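Long-range contacts in glycosyl hydrolase, family 31/fibronectin type III domain protein (Clostridium perfringens, PDB 4LKS), which binds galactose through this calcium-containing family 32 carbohydrate-binding module, probably holding its family 31 glycoside hydrolase on galactose-bearing glycans: residues D71-N77 against T135-L141; V92-E98 against L141-K147. All blocks are in the same frame, centred on the assembly; numbering follows the deposited sequence.

Contact 1: D71-N77 against T135-L141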
ATOM      1  N   ASP A  71     -15.114   5.629  -1.730  1.00 11.27           N
ATOM      2  CA  ASP A  71     -16.566   5.778  -1.567  1.00 13.53           C
ATOM      3  C   ASP A  71     -17.273   6.123  -2.881  1.00 16.36           C
ATOM      4  O   ASP A  71     -18.474   5.873  -3.038  1.00 19.84           O
ATOM      5  CB  ASP A  71     -16.894   6.805  -0.483  1.00 12.03           C
ATOM      6  CG  ASP A  71     -16.543   8.213  -0.892  1.00 19.29           C
ATOM      7  OD1 ASP A  71     -15.366   8.465  -1.222  1.00 15.69           O
ATOM      8  OD2 ASP A  71     -17.446   9.072  -0.887  1.00 25.58           O
ATOM      9  N   LYS A  72     -16.520   6.691  -3.821  1.00 12.63           N
ATOM     10  CA  LYS A  72     -16.984   6.965  -5.171  1.00 14.55           C
ATOM     11  C   LYS A  72     -15.733   6.935  -6.032  1.00 12.55           C
ATOM     12  O   LYS A  72     -14.633   6.759  -5.509  1.00 12.27           O
ATOM     13  CB  LYS A  72     -17.657   8.341  -5.246  1.00 14.79           C
ATOM     14  CG  LYS A  72     -16.780   9.489  -4.771  1.00 14.83           C
ATOM     15  CD  LYS A  72     -17.469  10.845  -4.953  1.00 18.83           C
ATOM     16  CE  LYS A  72     -16.693  11.939  -4.239  1.00 29.84           C
ATOM     17  NZ  LYS A  72     -16.755  13.235  -4.965  1.00 48.17           N
ATOM     18  N   ALA A  73     -15.887   7.086  -7.342  1.00 13.59           N
ATOM     19  CA  ALA A  73     -14.724   7.210  -8.216  1.00 12.18           C
ATOM     20  C   ALA A  73     -14.044   8.555  -8.004  1.00 13.86           C
ATOM     21  O   ALA A  73     -14.712   9.590  -7.862  1.00 15.35           O
ATOM     22  CB  ALA A  73     -15.122   7.044  -9.679  1.00 12.99           C
ATOM     23  N   TYR A  74     -12.714   8.535  -7.989  1.00 10.71           N
ATOM     24  CA  TYR A  74     -11.913   9.750  -7.913  1.00 10.76           C
ATOM     25  C   TYR A  74     -10.892   9.774  -9.032  1.00 10.74           C
ATOM     26  O   TYR A  74     -10.382   8.727  -9.450  1.00 10.60           O
ATOM     27  CB  TYR A  74     -11.135   9.818  -6.593  1.00 11.17           C
ATOM     28  CG  TYR A  74     -11.983  10.050  -5.367  1.00 11.47           C
ATOM     29  CD1 TYR A  74     -12.582   8.987  -4.708  1.00 11.45           C
ATOM     30  CD2 TYR A  74     -12.170  11.336  -4.866  1.00 11.94           C
ATOM     31  CE1 TYR A  74     -13.354   9.195  -3.577  1.00 12.33           C
ATOM     32  CE2 TYR A  74     -12.937  11.557  -3.741  1.00 13.31           C
ATOM     33  CZ  TYR A  74     -13.526  10.483  -3.101  1.00 13.26           C
ATOM     34  OH  TYR A  74     -14.292  10.700  -1.973  1.00 14.90           O
ATOM     35  N   ASP A  75     -10.543  10.971  -9.485  1.00  9.49           N
ATOM     36  CA  ASP A  75      -9.397  11.146 -10.363  1.00  9.79           C
ATOM     37  C   ASP A  75      -8.158  11.109  -9.478  1.00 11.69           C
ATOM     38  O   ASP A  75      -7.854  12.091  -8.789  1.00 13.54           O
ATOM     39  CB  ASP A  75      -9.468  12.485 -11.101  1.00 11.37           C
ATOM     40  CG  ASP A  75     -10.646  12.574 -12.063  1.00 13.07           C
ATOM     41  OD1 ASP A  75     -11.239  11.532 -12.408  1.00 12.20           O
ATOM     42  OD2 ASP A  75     -10.959  13.703 -12.500  1.00 17.66           O
ATOM     43  N   LEU A  76      -7.484   9.959  -9.459  1.00  8.77           N
ATOM     44  CA  LEU A  76      -6.339   9.748  -8.566  1.00  8.97           C
ATOM     45  C   LEU A  76      -5.019  10.011  -9.261  1.00  9.99           C
ATOM     46  O   LEU A  76      -4.854   9.650 -10.426  1.00 10.22           O
ATOM     47  CB  LEU A  76      -6.306   8.297  -8.074  1.00  9.07           C
ATOM     48  CG  LEU A  76      -7.454   7.784  -7.207  1.00  8.53           C
ATOM     49  CD1 LEU A  76      -7.253   6.310  -6.891  1.00  9.93           C
ATOM     50  CD2 LEU A  76      -7.545   8.574  -5.913  1.00  9.95           C
ATOM     51  N   ASN A  77      -4.055  10.606  -8.554  1.00  9.31           N
ATOM     52  CA  ASN A  77      -2.718  10.706  -9.157  1.00 11.35           C
ATOM     53  C   ASN A  77      -1.535  10.523  -8.212  1.00  8.75           C
ATOM     54  O   ASN A  77      -0.382  10.744  -8.592  1.00  8.90           O
ATOM     55  CB  ASN A  77      -2.556  11.981  -9.989  1.00 14.09           C
ATOM     56  CG  ASN A  77      -2.753  13.237  -9.180  1.00 16.37           C
ATOM     57  OD1 ASN A  77      -2.623  13.233  -7.962  1.00 15.03           O
ATOM     58  ND2 ASN A  77      -3.069  14.334  -9.864  1.00 21.79           N
ATOM     59  N   THR A 135      -2.885  10.777 -13.927  1.00  9.11           N
ATOM     60  CA  THR A 135      -4.238  10.838 -13.382  1.00  8.82           C
ATOM     61  C   THR A 135      -5.176   9.816 -14.005  1.00  8.67           C
ATOM     62  O   THR A 135      -5.328   9.756 -15.237  1.00 11.41           O
ATOM     63  CB  THR A 135      -4.842  12.238 -13.561  1.00 11.47           C
ATOM     64  OG1 THR A 135      -3.919  13.207 -13.055  1.00 14.12           O
ATOM     65  CG2 THR A 135      -6.166  12.347 -12.801  1.00 11.11           C
ATOM     66  N   ILE A 136      -5.784   9.001 -13.151  1.00  8.68           N
ATOM     67  CA  ILE A 136      -6.695   7.956 -13.603  1.00  9.44           C
ATOM     68  C   ILE A 136      -7.913   7.897 -12.684  1.00 10.01           C
ATOM     69  O   ILE A 136      -7.799   7.926 -11.462  1.00  9.33           O
ATOM     70  CB  ILE A 136      -5.974   6.586 -13.713  1.00  8.69           C
ATOM     71  CG1 ILE A 136      -6.914   5.508 -14.262  1.00 10.42           C
ATOM     72  CG2 ILE A 136      -5.355   6.174 -12.370  1.00 11.15           C
ATOM     73  CD1 ILE A 136      -6.169   4.281 -14.803  1.00  9.79           C
ATOM     74  N   ASN A 137      -9.093   7.864 -13.292  1.00  8.14           N
ATOM     75  CA  ASN A 137     -10.342   7.803 -12.552  1.00 10.16           C
ATOM     76  C   ASN A 137     -10.562   6.376 -12.063  1.00  9.44           C
ATOM     77  O   ASN A 137     -10.505   5.432 -12.845  1.00 12.22           O
ATOM     78  CB  ASN A 137     -11.480   8.258 -13.466  1.00 12.15           C
ATOM     79  CG  ASN A 137     -12.821   8.298 -12.764  1.00 10.83           C
ATOM     80  OD1 ASN A 137     -13.669   7.430 -12.972  1.00 13.94           O
ATOM     81  ND2 ASN A 137     -13.034   9.327 -11.945  1.00 10.60           N
ATOM     82  N   ALA A 138     -10.785   6.212 -10.760  1.00  8.84           N
ATOM     83  CA  ALA A 138     -10.821   4.884 -10.163  1.00 10.74           C
ATOM     84  C   ALA A 138     -11.650   4.871  -8.901  1.00 10.26           C
ATOM     85  O   ALA A 138     -11.622   5.831  -8.116  1.00 10.32           O
ATOM     86  CB  ALA A 138      -9.404   4.429  -9.836  1.00 12.89           C
ATOM     87  N   GLN A 139     -12.361   3.768  -8.683  1.00  9.47           N
ATOM     88  CA  GLN A 139     -13.014   3.540  -7.393  1.00  9.28           C
ATOM     89  C   GLN A 139     -12.338   2.395  -6.628  1.00 10.22           C
ATOM     90  O   GLN A 139     -12.601   2.172  -5.450  1.00 10.57           O
ATOM     91  CB  GLN A 139     -14.515   3.269  -7.555  1.00 11.91           C
ATOM     92  CG  GLN A 139     -15.225   3.166  -6.212  1.00 11.91           C
ATOM     93  CD  GLN A 139     -16.735   3.138  -6.309  1.00 16.61           C
ATOM     94  OE1 GLN A 139     -17.303   2.990  -7.392  1.00 16.11           O
ATOM     95  NE2 GLN A 139     -17.393   3.270  -5.163  1.00 15.64           N
ATOM     96  N   TYR A 140     -11.464   1.662  -7.308  1.00  8.64           N
ATOM     97  CA  TYR A 140     -10.718   0.582  -6.657  1.00  8.23           C
ATOM     98  C   TYR A 140      -9.258   0.693  -7.035  1.00  8.24           C
ATOM     99  O   TYR A 140      -8.921   0.978  -8.194  1.00  9.54           O
ATOM    100  CB  TYR A 140     -11.248  -0.793  -7.100  1.00  8.98           C
ATOM    101  CG  TYR A 140     -12.724  -0.980  -6.860  1.00  8.84           C
ATOM    102  CD1 TYR A 140     -13.662  -0.498  -7.776  1.00 10.09           C
ATOM    103  CD2 TYR A 140     -13.179  -1.637  -5.728  1.00 12.54           C
ATOM    104  CE1 TYR A 140     -15.020  -0.659  -7.557  1.00 11.78           C
ATOM    105  CE2 TYR A 140     -14.527  -1.801  -5.500  1.00 12.32           C
ATOM    106  CZ  TYR A 140     -15.439  -1.312  -6.418  1.00 11.86           C
ATOM    107  OH  TYR A 140     -16.785  -1.481  -6.178  1.00 15.79           O
ATOM    108  N   LEU A 141      -8.382   0.446  -6.066  1.00  7.77           N
ATOM    109  CA  LEU A 141      -6.956   0.394  -6.332  1.00  7.39           C
ATOM    110  C   LEU A 141      -6.404  -0.872  -5.704  1.00  8.45           C
ATOM    111  O   LEU A 141      -6.605  -1.117  -4.521  1.00  7.97           O
ATOM    112  CB  LEU A 141      -6.247   1.647  -5.774  1.00 10.21           C
ATOM    113  CG  LEU A 141      -4.743   1.756  -6.075  1.00  8.05           C
ATOM    114  CD1 LEU A 141      -4.296   3.214  -6.320  1.00  8.23           C
ATOM    115  CD2 LEU A 141      -3.898   1.107  -4.974  1.00  9.45           C
TER
HETATM  116  O   HOH W   1     -15.375  10.713 -10.823  1.00 27.15           O
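Strands 73-77 and 135-138 run antiparallel, their axes 4.3 Å apart at closest approach and their directions 155° apart. Two hydrogen-bonded pairs fix the register: Tyr74 N reaches Ala138 O and Ala138 N reaches Tyr74 O, both at 2.9 Å, while Leu76 N to Ile136 O (2.9 Å) and Ile136 N to Leu76 O (3.0 Å) form the second. Between them lies the non-hydrogen-bonded pair Asp75-Asn137, whose CA atoms come to 4.1 Å and whose side chains join through Asn137 ND2 and Asp75 OD1 (2.9 Å). A water accepts from the same ND2 and donates to Ala73 O. On the opposite face Leu76 CD1 packs near Ala138 CB (4.1 Å) and Leu141 CD1 (4.3 Å). Tyr74 OH donates to Asp71 OD1 at 2.6 Å, tying strand to preceding corner. Both segments turn a corner between sheets, at 71-72 and 139; Gln139 and Tyr140 form a classic bulge opposite Ser100. Strand 129-138 edges the four-stranded sheet of the beta-sandwich, and Phe164 of strand 158-166 touches both Leu76 and Leu141 between the layers.

Contact 2: V92-E98 against L141-K147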
ATOM      1  N   VAL A  92       7.674  -2.909   1.990  1.00  9.99           N
ATOM      2  CA  VAL A  92       7.555  -3.171   0.556  1.00  8.89           C
ATOM      3  C   VAL A  92       8.625  -2.401  -0.216  1.00 12.48           C
ATOM      4  O   VAL A  92       8.775  -1.185  -0.048  1.00 10.77           O
ATOM      5  CB  VAL A  92       6.158  -2.783   0.045  1.00  8.75           C
ATOM      6  CG1 VAL A  92       6.095  -2.911  -1.467  1.00 10.69           C
ATOM      7  CG2 VAL A  92       5.087  -3.660   0.724  1.00  9.59           C
ATOM      8  N   THR A  93       9.383  -3.103  -1.059  1.00 11.03           N
ATOM      9  CA  THR A  93      10.444  -2.440  -1.826  1.00 10.12           C
ATOM     10  C   THR A  93      10.191  -2.408  -3.335  1.00 10.05           C
ATOM     11  O   THR A  93      10.805  -1.615  -4.046  1.00 11.28           O
ATOM     12  CB  THR A  93      11.846  -3.047  -1.542  1.00 12.13           C
ATOM     13  OG1 THR A  93      11.965  -4.312  -2.203  1.00 14.81           O
ATOM     14  CG2 THR A  93      12.061  -3.233  -0.046  1.00 11.56           C
ATOM     15  N   GLU A  94       9.310  -3.278  -3.822  1.00  8.85           N
ATOM     16  CA  GLU A  94       8.878  -3.251  -5.218  1.00  9.26           C
ATOM     17  C   GLU A  94       7.372  -3.492  -5.232  1.00  9.06           C
ATOM     18  O   GLU A  94       6.864  -4.384  -4.535  1.00  9.38           O
ATOM     19  CB  GLU A  94       9.600  -4.307  -6.083  1.00 10.81           C
ATOM     20  CG  GLU A  94       9.409  -4.069  -7.590  1.00 10.13           C
ATOM     21  CD  GLU A  94       9.845  -5.231  -8.478  1.00 17.89           C
ATOM     22  OE1 GLU A  94      10.134  -6.329  -7.968  1.00 24.06           O
ATOM     23  OE2 GLU A  94       9.866  -5.035  -9.713  1.00 26.11           O
ATOM     24  N   TYR A  95       6.650  -2.690  -6.011  1.00  8.64           N
ATOM     25  CA  TYR A  95       5.190  -2.717  -6.004  1.00  9.58           C
ATOM     26  C   TYR A  95       4.612  -2.613  -7.416  1.00  9.91           C
ATOM     27  O   TYR A  95       5.301  -2.226  -8.383  1.00  9.75           O
ATOM     28  CB  TYR A  95       4.634  -1.566  -5.135  1.00  8.57           C
ATOM     29  CG  TYR A  95       5.046  -0.223  -5.699  1.00  8.02           C
ATOM     30  CD1 TYR A  95       4.313   0.374  -6.723  1.00  7.84           C
ATOM     31  CD2 TYR A  95       6.193   0.418  -5.261  1.00  8.18           C
ATOM     32  CE1 TYR A  95       4.711   1.575  -7.293  1.00  9.02           C
ATOM     33  CE2 TYR A  95       6.602   1.634  -5.825  1.00  8.85           C
ATOM     34  CZ  TYR A  95       5.847   2.200  -6.840  1.00 10.39           C
ATOM     35  OH  TYR A  95       6.226   3.389  -7.431  1.00 11.29           O
ATOM     36  N   LYS A  96       3.328  -2.931  -7.505  1.00  8.67           N
ATOM     37  CA  LYS A  96       2.532  -2.682  -8.695  1.00  9.64           C
ATOM     38  C   LYS A  96       1.235  -2.018  -8.253  1.00  8.83           C
ATOM     39  O   LYS A  96       0.702  -2.313  -7.167  1.00  8.88           O
ATOM     40  CB  LYS A  96       2.245  -3.988  -9.457  1.00 11.01           C
ATOM     41  CG  LYS A  96       1.352  -3.803 -10.688  1.00 12.53           C
ATOM     42  CD  LYS A  96       1.280  -5.069 -11.532  1.00 14.27           C
ATOM     43  CE  LYS A  96       0.515  -6.173 -10.838  1.00 16.33           C
ATOM     44  NZ  LYS A  96       0.356  -7.335 -11.780  1.00 16.94           N
ATOM     45  N   ILE A  97       0.763  -1.089  -9.083  1.00  8.84           N
ATOM     46  CA  ILE A  97      -0.516  -0.435  -8.855  0.62  7.96           C
ATOM     47  C   ILE A  97      -1.440  -0.710 -10.032  1.00  8.37           C
ATOM     48  O   ILE A  97      -1.064  -0.526 -11.196  1.00  9.36           O
ATOM     49  CB  ILE A  97      -0.354   1.082  -8.695  0.62  7.58           C
ATOM     50  CG1 ILE A  97       0.399   1.392  -7.403  0.62 11.20           C
ATOM     51  CG2 ILE A  97      -1.726   1.765  -8.677  0.62  9.08           C
ATOM     52  CD1 ILE A  97       0.860   2.813  -7.292  0.62  8.91           C
ATOM     53  N   GLU A  98      -2.653  -1.162  -9.720  1.00  8.07           N
ATOM     54  CA  GLU A  98      -3.702  -1.343 -10.726  1.00  9.33           C
ATOM     55  C   GLU A  98      -4.926  -0.594 -10.231  1.00  8.08           C
ATOM     56  O   GLU A  98      -5.130  -0.479  -9.030  1.00  9.25           O
ATOM     57  CB  GLU A  98      -4.079  -2.816 -10.856  1.00  9.56           C
ATOM     58  CG  GLU A  98      -3.008  -3.705 -11.417  1.00  8.51           C
ATOM     59  CD  GLU A  98      -3.325  -5.157 -11.137  1.00 11.83           C
ATOM     60  OE1 GLU A  98      -3.077  -5.615  -9.996  1.00 11.91           O
ATOM     61  OE2 GLU A  98      -3.879  -5.828 -12.029  1.00 12.86           O
ATOM     62  N   LEU A 141      -8.382   0.446  -6.066  1.00  7.77           N
ATOM     63  CA  LEU A 141      -6.956   0.394  -6.332  1.00  7.39           C
ATOM     64  C   LEU A 141      -6.404  -0.872  -5.704  1.00  8.45           C
ATOM     65  O   LEU A 141      -6.605  -1.117  -4.521  1.00  7.97           O
ATOM     66  CB  LEU A 141      -6.247   1.647  -5.774  1.00 10.21           C
ATOM     67  CG  LEU A 141      -4.743   1.756  -6.075  1.00  8.05           C
ATOM     68  CD1 LEU A 141      -4.296   3.214  -6.320  1.00  8.23           C
ATOM     69  CD2 LEU A 141      -3.898   1.107  -4.974  1.00  9.45           C
ATOM     70  N   ARG A 142      -5.715  -1.668  -6.510  1.00  8.41           N
ATOM     71  CA  ARG A 142      -5.037  -2.863  -6.034  1.00  8.44           C
ATOM     72  C   ARG A 142      -3.534  -2.606  -5.966  1.00  7.94           C
ATOM     73  O   ARG A 142      -2.885  -2.281  -6.967  1.00  8.01           O
ATOM     74  CB  ARG A 142      -5.359  -4.061  -6.929  1.00  9.81           C
ATOM     75  CG  ARG A 142      -4.722  -5.367  -6.450  1.00  8.36           C
ATOM     76  CD  ARG A 142      -5.418  -6.595  -7.020  1.00  8.87           C
ATOM     77  NE  ARG A 142      -5.257  -6.717  -8.472  1.00  9.44           N
ATOM     78  CZ  ARG A 142      -6.002  -7.514  -9.238  1.00 10.14           C
ATOM     79  NH1 ARG A 142      -6.964  -8.250  -8.697  1.00 11.90           N
ATOM     80  NH2 ARG A 142      -5.784  -7.574 -10.547  1.00  9.20           N
ATOM     81  N   PHE A 143      -3.004  -2.743  -4.755  1.00  8.96           N
ATOM     82  CA  PHE A 143      -1.594  -2.506  -4.463  1.00  9.48           C
ATOM     83  C   PHE A 143      -0.931  -3.856  -4.218  1.00  8.23           C
ATOM     84  O   PHE A 143      -1.313  -4.581  -3.295  1.00  9.21           O
ATOM     85  CB  PHE A 143      -1.475  -1.603  -3.228  1.00  9.23           C
ATOM     86  CG  PHE A 143      -0.054  -1.279  -2.827  1.00  6.91           C
ATOM     87  CD1 PHE A 143       0.651  -0.267  -3.459  1.00 10.17           C
ATOM     88  CD2 PHE A 143       0.571  -1.983  -1.808  1.00 11.90           C
ATOM     89  CE1 PHE A 143       1.968   0.033  -3.085  1.00 11.60           C
ATOM     90  CE2 PHE A 143       1.876  -1.683  -1.430  1.00 13.13           C
ATOM     91  CZ  PHE A 143       2.568  -0.672  -2.063  1.00 11.98           C
ATOM     92  N   THR A 144       0.041  -4.202  -5.060  1.00  9.40           N
ATOM     93  CA  THR A 144       0.695  -5.508  -5.010  1.00  8.37           C
ATOM     94  C   THR A 144       2.126  -5.355  -4.561  1.00  8.12           C
ATOM     95  O   THR A 144       2.851  -4.527  -5.085  1.00  8.80           O
ATOM     96  CB  THR A 144       0.683  -6.170  -6.391  1.00  9.54           C
ATOM     97  OG1 THR A 144      -0.674  -6.341  -6.811  1.00 11.20           O
ATOM     98  CG2 THR A 144       1.380  -7.533  -6.339  1.00 12.90           C
ATOM     99  N   ALA A 145       2.516  -6.158  -3.572  1.00  8.21           N
ATOM    100  CA  ALA A 145       3.885  -6.202  -3.090  1.00  8.87           C
ATOM    101  C   ALA A 145       4.628  -7.288  -3.859  1.00 12.09           C
ATOM    102  O   ALA A 145       4.253  -8.459  -3.794  1.00 11.65           O
ATOM    103  CB  ALA A 145       3.906  -6.500  -1.603  1.00  9.61           C
ATOM    104  N   LEU A 146       5.685  -6.894  -4.563  1.00 10.08           N
ATOM    105  CA  LEU A 146       6.453  -7.802  -5.422  1.00 11.51           C
ATOM    106  C   LEU A 146       7.760  -8.226  -4.758  1.00 12.61           C
ATOM    107  O   LEU A 146       8.248  -9.341  -4.978  1.00 15.57           O
ATOM    108  CB  LEU A 146       6.759  -7.129  -6.767  1.00 10.87           C
ATOM    109  CG  LEU A 146       5.543  -6.700  -7.588  1.00 13.32           C
ATOM    110  CD1 LEU A 146       5.987  -5.857  -8.786  1.00 18.89           C
ATOM    111  CD2 LEU A 146       4.739  -7.903  -8.046  1.00 14.82           C
ATOM    112  N   LYS A 147       8.331  -7.329  -3.961  1.00 11.52           N
ATOM    113  CA  LYS A 147       9.526  -7.614  -3.180  1.00  9.82           C
ATOM    114  C   LYS A 147       9.353  -6.917  -1.842  1.00 12.14           C
ATOM    115  O   LYS A 147       8.780  -5.814  -1.779  1.00 11.98           O
ATOM    116  CB  LYS A 147      10.777  -7.069  -3.871  1.00 11.74           C
ATOM    117  CG  LYS A 147      11.158  -7.780  -5.168  1.00 15.09           C
ATOM    118  CD  LYS A 147      12.398  -7.155  -5.775  1.00 16.09           C
ATOM    119  CE  LYS A 147      12.821  -7.913  -7.026  1.00 23.62           C
ATOM    120  NZ  LYS A 147      13.994  -7.273  -7.676  1.00 34.81           N
TER
HETATM  121  O   HOH W   2      -1.413  -4.324  -8.286  1.00 10.10           O
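Every backbone N and O of Lys96 and Glu98 that faces strand 141-145 is satisfied across the pairing: Lys96 N to Thr144 O and Thr144 N to Lys96 O are 2.9 Å, Glu98 N to Arg142 O 3.0 Å, and Arg142 N to Glu98 O 2.8 Å. Lys147 O receives Thr93 N (2.9 Å) and Glu94 N (3.3 Å), whereas Glu94 O takes Leu146 N (2.8 Å) and, weakly, Lys147 N (3.3 Å). Thr93 and Glu94 opposite Lys147, and Leu146 and Lys147 opposite Glu94, are two classic beta bulges; the second shifts the register by one residue between Glu94 and Tyr95. Strands 95-98 and 141-145, antiparallel at 165°, belong to inner strands of the five-stranded sheet of the F5/8 type C (discoidin-like) beta-sandwich; Tyr95, Ile97, Phe143 and Ala145 pack on its inward face, where Val92 CG2 also touches Ala145 CB (3.9 Å). On the other face a bidentate salt bridge pairs Arg142 NE with Glu98 OE1 (2.9 Å) and Arg142 NH2 with Glu98 OE2 (3.0 Å), while Trp106 makes a cation-pi contact with Arg142. A water lies 2.7 Å from Glu98 OE1, 2.8 Å from Arg142 O and 2.6 Å from Thr144 OG1. Glu94 OE1 and Lys147 NZ form a long salt bridge (4.0 Å).

How the contacts relate
Leu141 belongs to both contacts, whose centres lie about 17 Å apart. In contact 1 it follows the corner at Gln139, where the chain leaves strand 129-138 of the four-stranded sheet; in contact 2 it lies near the start of strand 140-148, beside strand 95-100 in the five-stranded sheet. The chain therefore links the two layers of the sandwich, and the paired segments alternate along the sequence. Contact 2 is the more central, its centre about 7 Å from that of the chain against about 15 Å for contact 1. Neither supplies a residue of the galactose or calcium site: the side chain of Val92 is about 12 Å from the galactose, that of Phe143 about 13 Å from the calcium ion.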